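Local structure of glycoside Hydrolase (Bacteroides plebeius, 5T3B) at residues F257-W260 / D266-L269. The protein is a glycoside hydrolase of family 50, from a subfamily enriched in gut Bacteroidetes, and probably cleaves glycosidic bonds in polysaccharides. Sequence-based numbering, arbitrary orientation.
Sequences FSTW and DRFL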
ATOM      1  N   PHE A 257      -2.266  14.821   7.239  1.00 13.48           N
ATOM      2  CA  PHE A 257      -3.250  15.771   6.667  1.00 16.49           C
ATOM      3  C   PHE A 257      -4.341  16.019   7.634  1.00 20.66           C
ATOM      4  O   PHE A 257      -5.443  16.409   7.224  1.00 20.42           O
ATOM      5  CB  PHE A 257      -3.958  15.244   5.416  1.00 16.15           C
ATOM      6  CG  PHE A 257      -3.143  15.087   4.191  1.00 17.78           C
ATOM      7  CD1 PHE A 257      -3.115  16.153   3.232  1.00 15.25           C
ATOM      8  CD2 PHE A 257      -2.675  13.878   3.772  1.00 15.79           C
ATOM      9  CE1 PHE A 257      -2.446  15.927   2.051  1.00 17.15           C
ATOM     10  CE2 PHE A 257      -2.012  13.699   2.576  1.00 17.86           C
ATOM     11  CZ  PHE A 257      -1.909  14.740   1.713  1.00 16.58           C
ATOM     12  N   SER A 258      -4.105  15.792   8.902  1.00 21.03           N
ATOM     13  CA  SER A 258      -5.044  15.828  10.119  1.00 21.38           C
ATOM     14  C   SER A 258      -4.859  14.526  10.887  1.00 19.98           C
ATOM     15  O   SER A 258      -4.870  13.463  10.331  1.00 21.39           O
ATOM     16  CB  SER A 258      -6.493  16.043   9.992  1.00 23.53           C
ATOM     17  OG  SER A 258      -6.769  17.282   9.440  1.00 24.46           O
ATOM     18  N   THR A 259      -4.668  14.664  12.182  1.00 20.48           N
ATOM     19  CA  THR A 259      -4.384  13.510  13.001  1.00 21.54           C
ATOM     20  C   THR A 259      -5.343  13.492  14.167  1.00 17.85           C
ATOM     21  O   THR A 259      -6.088  14.455  14.360  1.00 20.83           O
ATOM     22  CB  THR A 259      -2.932  13.645  13.519  1.00 38.19           C
ATOM     23  OG1 THR A 259      -2.504  12.421  14.116  1.00 51.89           O
ATOM     24  CG2 THR A 259      -2.846  14.808  14.498  1.00 36.26           C
ATOM     25  N   TRP A 260      -5.289  12.444  14.994  1.00 19.69           N
ATOM     26  CA  TRP A 260      -6.188  12.329  16.094  1.00 18.39           C
ATOM     27  C   TRP A 260      -5.881  13.484  17.000  1.00 21.45           C
ATOM     28  O   TRP A 260      -4.697  13.693  17.364  1.00 26.23           O
ATOM     29  CB  TRP A 260      -5.852  11.066  16.903  1.00 17.30           C
ATOM     30  CG  TRP A 260      -6.968  10.694  17.835  1.00 17.18           C
ATOM     31  CD1 TRP A 260      -7.925   9.789  17.566  1.00 18.57           C
ATOM     32  CD2 TRP A 260      -7.224  11.149  19.166  1.00 15.07           C
ATOM     33  NE1 TRP A 260      -8.745   9.662  18.615  1.00 17.98           N
ATOM     34  CE2 TRP A 260      -8.405  10.560  19.573  1.00 16.52           C
ATOM     35  CE3 TRP A 260      -6.632  12.081  20.015  1.00 20.35           C
ATOM     36  CZ2 TRP A 260      -8.941  10.783  20.866  1.00 19.47           C
ATOM     37  CZ3 TRP A 260      -7.190  12.311  21.260  1.00 20.61           C
ATOM     38  CH2 TRP A 260      -8.291  11.646  21.677  1.00 19.40           C
ATOM     39  N   ASP A 266      -6.516  23.955  11.786  1.00 20.56           N
ATOM     40  CA  ASP A 266      -6.263  24.605  13.080  1.00 21.76           C
ATOM     41  C   ASP A 266      -4.777  24.853  13.328  1.00 19.93           C
ATOM     42  O   ASP A 266      -4.349  25.963  13.698  1.00 20.31           O
ATOM     43  CB  ASP A 266      -6.751  23.752  14.240  1.00 25.30           C
ATOM     44  CG  ASP A 266      -8.249  23.651  14.330  1.00 29.48           C
ATOM     45  OD1 ASP A 266      -8.978  24.222  13.522  1.00 45.45           O
ATOM     46  OD2 ASP A 266      -8.692  22.956  15.269  1.00 43.95           O
ATOM     47  N   ARG A 267      -3.967  23.823  13.062  0.50 19.23           N
ATOM     48  CA  ARG A 267      -2.527  23.943  13.279  0.50 17.88           C
ATOM     49  C   ARG A 267      -1.893  24.982  12.320  0.50 19.03           C
ATOM     50  O   ARG A 267      -1.025  25.743  12.753  0.50 21.05           O
ATOM     51  CB  ARG A 267      -1.778  22.586  13.193  0.50 17.97           C
ATOM     52  CG  ARG A 267      -1.820  21.739  14.483  0.50 18.68           C
ATOM     53  CD  ARG A 267      -1.285  20.304  14.307  0.50 14.69           C
ATOM     54  NE  ARG A 267      -2.037  19.538  13.260  0.50 14.70           N
ATOM     55  CZ  ARG A 267      -1.564  18.508  12.563  0.50 13.30           C
ATOM     56  NH1 ARG A 267      -0.361  18.068  12.718  0.50 20.21           N
ATOM     57  NH2 ARG A 267      -2.356  17.891  11.745  0.50 13.23           N
ATOM     58  N   PHE A 268      -2.344  25.065  11.061  1.00 15.42           N
ATOM     59  CA  PHE A 268      -1.772  26.036  10.161  1.00 17.41           C
ATOM     60  C   PHE A 268      -2.107  27.449  10.661  1.00 18.08           C
ATOM     61  O   PHE A 268      -1.264  28.316  10.613  1.00 19.72           O
ATOM     62  CB  PHE A 268      -2.267  25.873   8.735  1.00 15.91           C
ATOM     63  CG  PHE A 268      -1.578  24.810   7.931  1.00 14.97           C
ATOM     64  CD1 PHE A 268      -0.927  23.722   8.480  1.00 18.26           C
ATOM     65  CD2 PHE A 268      -1.557  24.919   6.573  1.00 16.27           C
ATOM     66  CE1 PHE A 268      -0.283  22.792   7.708  1.00 17.37           C
ATOM     67  CE2 PHE A 268      -0.995  23.929   5.800  1.00 15.64           C
ATOM     68  CZ  PHE A 268      -0.369  22.842   6.363  1.00 14.10           C
ATOM     69  N   LEU A 269      -3.332  27.621  11.140  1.00 17.84           N
ATOM     70  CA  LEU A 269      -3.745  28.968  11.585  1.00 19.61           C
ATOM     71  C   LEU A 269      -2.999  29.418  12.809  1.00 20.83           C
ATOM     72  O   LEU A 269      -2.950  30.633  13.088  1.00 24.47           O
ATOM     73  CB  LEU A 269      -5.251  29.014  11.809  1.00 20.93           C
ATOM     74  CG  LEU A 269      -6.147  28.950  10.536  1.00 19.48           C
ATOM     75  CD1 LEU A 269      -7.600  28.737  10.912  1.00 21.04           C
ATOM     76  CD2 LEU A 269      -5.950  30.159   9.671  1.00 21.53           C
TER
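Arg267 reaches from the short helix 264-269 back over the loop that leads into it and sets the flat end of its side chain beside Ser258 and Thr259. The contact is a helix-to-loop packing within the connection between helix 224-232 and helix 264-269, well away from the centre of the chain, and buries 90 Å² in all. The backbones stand well apart, with the CA atoms of Ser258 and Arg267, the nearest pair, 9.1 Å from each other, and the arginine alone spans the gap. It is modelled in two conformers, of which one is described here. Its chain runs out from the helix and bends at chi3 (-58°), which turns the guanidinium toward the loop. NH2 leads the approach and lies 3.8 Å from Ser258 CA, with the backbone N of Ser258 in the guanidinium plane at its edge. Thr259 comes from a different direction: its methyl CG2 sits over one face, displaced toward the rim, 4.2 Å from NH2, and the two side chains cross at about a right angle. With OG1 anti to the backbone N (chi1 -169°), it is this methyl that Thr259 presents to the arginine. Across the two segments the contact is therefore van der Waals in character, while the charge is met just outside them, where NH1 forms a salt bridge with Asp256 OD2. Asp256 OD1 accepts a hydrogen bond from Ser258 N, so in this conformer one carboxylate bonds to both the arginine and the loop. The hydroxyl of the buried Ser258 bonds with Asn303 and with the backbone N of Leu264 at the start of the helix. Within the loop, Ser258 OG donates to Phe257 O over 2.7 Å, meeting a lone pair in the carbonyl plane at a C=O...OG angle of 105°.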